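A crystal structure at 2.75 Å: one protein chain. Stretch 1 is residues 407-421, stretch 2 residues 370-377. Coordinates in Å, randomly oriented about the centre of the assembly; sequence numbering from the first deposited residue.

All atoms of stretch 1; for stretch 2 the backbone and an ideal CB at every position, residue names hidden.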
# COMPACT_ATOMS: atom_id res chain seq x y z
N ASN A 407 -8.62 24.77 3.64
CA ASN A 407 -7.43 25.36 4.25
C ASN A 407 -6.60 26.14 3.25
O ASN A 407 -5.40 25.96 3.12
CB ASN A 407 -6.61 24.26 4.90
CG ASN A 407 -7.44 23.44 5.85
OD1 ASN A 407 -8.17 24.00 6.68
ND2 ASN A 407 -7.36 22.12 5.73
N LEU A 408 -7.28 27.04 2.54
CA LEU A 408 -6.66 27.89 1.54
C LEU A 408 -6.88 29.35 1.92
O LEU A 408 -8.00 29.74 2.32
CB LEU A 408 -7.21 27.60 0.15
CG LEU A 408 -6.62 26.53 -0.79
CD1 LEU A 408 -6.20 25.27 -0.04
CD2 LEU A 408 -7.60 26.18 -1.96
N THR A 409 -5.80 30.13 1.84
CA THR A 409 -5.92 31.58 1.78
C THR A 409 -7.07 31.97 0.86
O THR A 409 -7.16 31.46 -0.26
CB THR A 409 -4.62 32.16 1.21
OG1 THR A 409 -3.49 31.43 1.73
CG2 THR A 409 -4.48 33.66 1.48
N VAL A 410 -7.96 32.86 1.33
CA VAL A 410 -9.04 33.21 0.43
C VAL A 410 -8.51 33.87 -0.85
O VAL A 410 -9.18 33.83 -1.89
CB VAL A 410 -10.07 34.10 1.12
CG1 VAL A 410 -11.40 34.01 0.37
CG2 VAL A 410 -10.28 33.66 2.57
N GLU A 411 -7.28 34.40 -0.83
CA GLU A 411 -6.62 34.75 -2.09
C GLU A 411 -6.21 33.49 -2.86
O GLU A 411 -6.32 33.44 -4.09
CB GLU A 411 -5.43 35.68 -1.84
CG GLU A 411 -4.04 35.03 -1.78
CD GLU A 411 -2.89 36.02 -2.01
OE1 GLU A 411 -1.72 35.59 -2.01
OE2 GLU A 411 -3.15 37.23 -2.21
N GLN A 412 -5.76 32.44 -2.15
CA GLN A 412 -5.48 31.16 -2.80
C GLN A 412 -6.75 30.50 -3.32
O GLN A 412 -6.75 29.89 -4.40
CB GLN A 412 -4.78 30.21 -1.83
CG GLN A 412 -3.30 30.16 -1.97
CD GLN A 412 -2.65 29.54 -0.76
OE1 GLN A 412 -3.33 28.94 0.09
NE2 GLN A 412 -1.34 29.69 -0.65
N LYS A 413 -7.84 30.59 -2.56
CA LYS A 413 -9.12 30.08 -3.06
C LYS A 413 -9.53 30.82 -4.32
O LYS A 413 -9.88 30.19 -5.32
CB LYS A 413 -10.21 30.22 -1.99
CG LYS A 413 -10.01 29.38 -0.75
CD LYS A 413 -10.97 29.80 0.36
CE LYS A 413 -12.44 29.70 -0.09
NZ LYS A 413 -13.08 28.40 0.29
N ALA A 414 -9.52 32.16 -4.27
CA ALA A 414 -9.91 32.96 -5.43
C ALA A 414 -9.08 32.56 -6.64
O ALA A 414 -9.62 32.31 -7.73
CB ALA A 414 -9.74 34.44 -5.11
N TYR A 415 -7.77 32.48 -6.46
CA TYR A 415 -6.88 32.14 -7.55
C TYR A 415 -7.18 30.76 -8.11
O TYR A 415 -7.19 30.56 -9.33
CB TYR A 415 -5.45 32.24 -7.06
CG TYR A 415 -4.43 31.59 -7.92
CD1 TYR A 415 -3.80 32.31 -8.92
CD2 TYR A 415 -4.07 30.27 -7.73
CE1 TYR A 415 -2.85 31.72 -9.73
CE2 TYR A 415 -3.11 29.67 -8.53
CZ TYR A 415 -2.51 30.41 -9.53
OH TYR A 415 -1.56 29.85 -10.34
N ALA A 416 -7.45 29.78 -7.23
CA ALA A 416 -7.73 28.42 -7.69
C ALA A 416 -9.05 28.35 -8.44
O ALA A 416 -9.19 27.59 -9.40
CB ALA A 416 -7.73 27.44 -6.51
N GLU A 417 -10.04 29.13 -8.00
CA GLU A 417 -11.31 29.15 -8.72
C GLU A 417 -11.15 29.82 -10.09
O GLU A 417 -11.86 29.47 -11.04
CB GLU A 417 -12.39 29.85 -7.88
CG GLU A 417 -12.80 29.07 -6.62
CD GLU A 417 -13.95 29.72 -5.84
OE1 GLU A 417 -13.93 30.96 -5.65
OE2 GLU A 417 -14.87 28.99 -5.41
N ASN A 418 -10.23 30.77 -10.19
CA ASN A 418 -9.88 31.36 -11.47
C ASN A 418 -9.24 30.35 -12.42
O ASN A 418 -9.85 29.93 -13.42
CB ASN A 418 -8.92 32.53 -11.24
CG ASN A 418 -9.36 33.78 -11.96
OD1 ASN A 418 -10.08 33.71 -12.96
ND2 ASN A 418 -8.92 34.95 -11.46
N TYR A 419 -8.04 29.90 -12.07
CA TYR A 419 -7.21 28.99 -12.85
C TYR A 419 -7.97 27.81 -13.44
O TYR A 419 -7.69 27.39 -14.56
CB TYR A 419 -6.10 28.44 -11.97
CG TYR A 419 -5.00 27.73 -12.70
CD1 TYR A 419 -5.16 26.43 -13.18
CD2 TYR A 419 -3.76 28.35 -12.90
CE1 TYR A 419 -4.12 25.78 -13.84
CE2 TYR A 419 -2.73 27.70 -13.55
CZ TYR A 419 -2.91 26.42 -14.02
OH TYR A 419 -1.88 25.79 -14.67
N MET A 420 -8.89 27.25 -12.68
CA MET A 420 -9.58 26.03 -13.07
C MET A 420 -10.96 26.28 -13.63
O MET A 420 -11.63 25.32 -14.05
CB MET A 420 -9.67 25.07 -11.88
CG MET A 420 -8.32 24.54 -11.44
SD MET A 420 -8.38 23.37 -10.08
CE MET A 420 -7.92 24.46 -8.74
N ARG A 421 -11.41 27.54 -13.65
CA ARG A 421 -12.67 27.92 -14.30
C ARG A 421 -13.88 27.25 -13.63
O ARG A 421 -14.69 26.59 -14.28
CB ARG A 421 -12.64 27.61 -15.80
CG ARG A 421 -11.47 28.24 -16.55
CD ARG A 421 -11.36 29.70 -16.17
NE ARG A 421 -12.57 30.46 -16.49
CZ ARG A 421 -12.98 31.55 -15.84
NH1 ARG A 421 -12.27 32.03 -14.81
NH2 ARG A 421 -14.09 32.18 -16.22
N UNK A 370 0.09 22.37 -5.65
CA UNK A 370 0.44 23.26 -6.73
C UNK A 370 -0.40 24.52 -6.85
O UNK A 370 -0.37 25.17 -7.89
CB UNK A 370 0.36 22.49 -8.05
N UNK A 371 -1.14 24.88 -5.81
CA UNK A 371 -1.89 26.13 -5.79
C UNK A 371 -1.58 26.93 -4.53
O UNK A 371 -2.24 27.95 -4.30
CB UNK A 371 -3.39 25.85 -5.88
N UNK A 372 -0.63 26.49 -3.71
CA UNK A 372 -0.20 27.28 -2.56
C UNK A 372 0.58 28.51 -2.97
O UNK A 372 0.74 29.43 -2.15
CB UNK A 372 0.65 26.42 -1.62
N UNK A 373 1.08 28.57 -4.19
CA UNK A 373 1.84 29.71 -4.67
C UNK A 373 1.08 30.30 -5.86
O UNK A 373 1.12 29.74 -6.96
CB UNK A 373 3.27 29.31 -5.05
N UNK A 374 0.41 31.44 -5.63
CA UNK A 374 -0.42 32.10 -6.63
C UNK A 374 0.37 32.71 -7.79
O UNK A 374 -0.26 33.31 -8.66
CB UNK A 374 -1.25 33.19 -5.95
N UNK A 375 1.71 32.60 -7.81
CA UNK A 375 2.46 33.08 -8.97
C UNK A 375 2.29 32.16 -10.16
O UNK A 375 2.49 32.59 -11.31
CB UNK A 375 3.95 33.22 -8.63
N UNK A 376 1.96 30.89 -9.92
CA UNK A 376 1.93 29.87 -10.95
C UNK A 376 3.24 29.14 -11.16
O UNK A 376 3.40 28.46 -12.17
CB UNK A 376 1.50 30.50 -12.27
N UNK A 377 4.19 29.27 -10.24
CA UNK A 377 5.50 28.69 -10.47
C UNK A 377 5.69 27.31 -9.87
O UNK A 377 6.67 26.63 -10.23
CB UNK A 377 6.57 29.63 -9.91

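Position 370 has phi/psi of -113/16, which most residues can adopt, and its ideal CB finds no atom of stretch 1 within 5.5 Å. The residue is Gly370.

At 371 the CA-to-CB bond runs sideways, yet the ideal CB lies 4.7 Å from both Tyr415 CE2 and Ala416 CB. Beyond them stretch 1 offers the rings of Tyr415 and Tyr419 and the methyl of Met420, a largely apolar set that would suit a long aliphatic or aromatic side chain. The residue is Phe371, chi1 -68° (m). Its ring presents an edge to the face of Tyr419 (centroids 5.4 Å apart, planes at 77°), while Met420 CE sits over its face, 3.4 Å from Phe371 CZ. Tyr415 CE2 packs near the ring plane, 3.6 Å from Phe371 CD1.

At 372 CA-to-CB points away overall, although the ideal CB is 3.9 Å from Gln412 NE2. Gln412 NE2 donates to the carbonyl O of 372 at 2.6 Å, a weak bond because the angle at hydrogen is only 121°. Since any residue supplies this acceptor, the side chain is loosely specified; one able to run back toward Leu408 could gain apolar contact. Tyr372 does so, its CE1 4.4 Å from Leu408 CD1, with Gln412 OE1 near the plane of its ring.

Position 373 points away, with nothing near its ideal CB, so polar residues are plausible. Asp373 opens a type I turn ending at 376. The backbone N of 375 donates to Asp373 OD1 at 2.7 Å.

At 374 the ideal CB is 4.0 Å from Tyr415 CD1 and 4.6 Å from Glu411 OE1. Threonine would combine a methyl for the Tyr415 ring with a hydroxyl on the side of the Glu411 carboxylate; serine would give the hydroxyl alone and valine the apolar contact alone. Thr374 places CG2 over the Tyr415 face, 3.4 Å from Tyr415 CG, and its CA lies 3.9 Å from that ring's centroid, 7° off the normal. A water bridges to the carboxylate, 2.9 Å from both Thr374 OG1 and Glu411 OE1.

Position 375 points away from stretch 1, which suits many residues. In Thr375, OG1 donates to Asp373 OD1 at a very short 2.5 Å.

At 376 phi/psi of 89/14 would jam a CB against the preceding carbonyl O, which by itself calls for glycine; the ideal CB would also lie 3.7 Å from Tyr415 OH. Gly376 leaves its CA 3.5 Å from Tyr415 OH.

Position 377 points away, unconstrained by stretch 1. Asn377 ND2 donates to Thr375 OG1 at 3.2 Å.

Stretch 2 (370-377) GFYDTTGN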
# COMPACT_ATOMS: atom_id res chain seq x y z
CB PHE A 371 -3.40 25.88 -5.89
CG PHE A 371 -3.85 25.33 -7.23
CD1 PHE A 371 -3.88 26.13 -8.35
CD2 PHE A 371 -4.21 24.00 -7.36
CE1 PHE A 371 -4.26 25.63 -9.57
CE2 PHE A 371 -4.60 23.50 -8.58
CZ PHE A 371 -4.63 24.32 -9.68
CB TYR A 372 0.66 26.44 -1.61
CG TYR A 372 -0.10 25.31 -0.97
CD1 TYR A 372 -1.22 25.56 -0.20
CD2 TYR A 372 0.32 23.99 -1.14
CE1 TYR A 372 -1.91 24.53 0.38
CE2 TYR A 372 -0.38 22.95 -0.57
CZ TYR A 372 -1.49 23.22 0.19
OH TYR A 372 -2.19 22.18 0.77
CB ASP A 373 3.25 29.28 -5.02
CG ASP A 373 3.90 30.16 -6.05
OD1 ASP A 373 3.45 31.31 -6.25
OD2 ASP A 373 4.86 29.69 -6.68
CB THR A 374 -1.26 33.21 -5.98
OG1 THR A 374 -0.49 33.88 -4.99
CG2 THR A 374 -2.48 32.64 -5.33
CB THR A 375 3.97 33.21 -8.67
OG1 THR A 375 4.53 31.91 -8.39
CG2 THR A 375 4.24 34.17 -7.51
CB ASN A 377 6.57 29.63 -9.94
CG ASN A 377 7.01 30.61 -10.98
OD1 ASN A 377 7.62 30.22 -11.98
ND2 ASN A 377 6.65 31.88 -10.79
O HOH W 1 -0.69 32.90 -2.26
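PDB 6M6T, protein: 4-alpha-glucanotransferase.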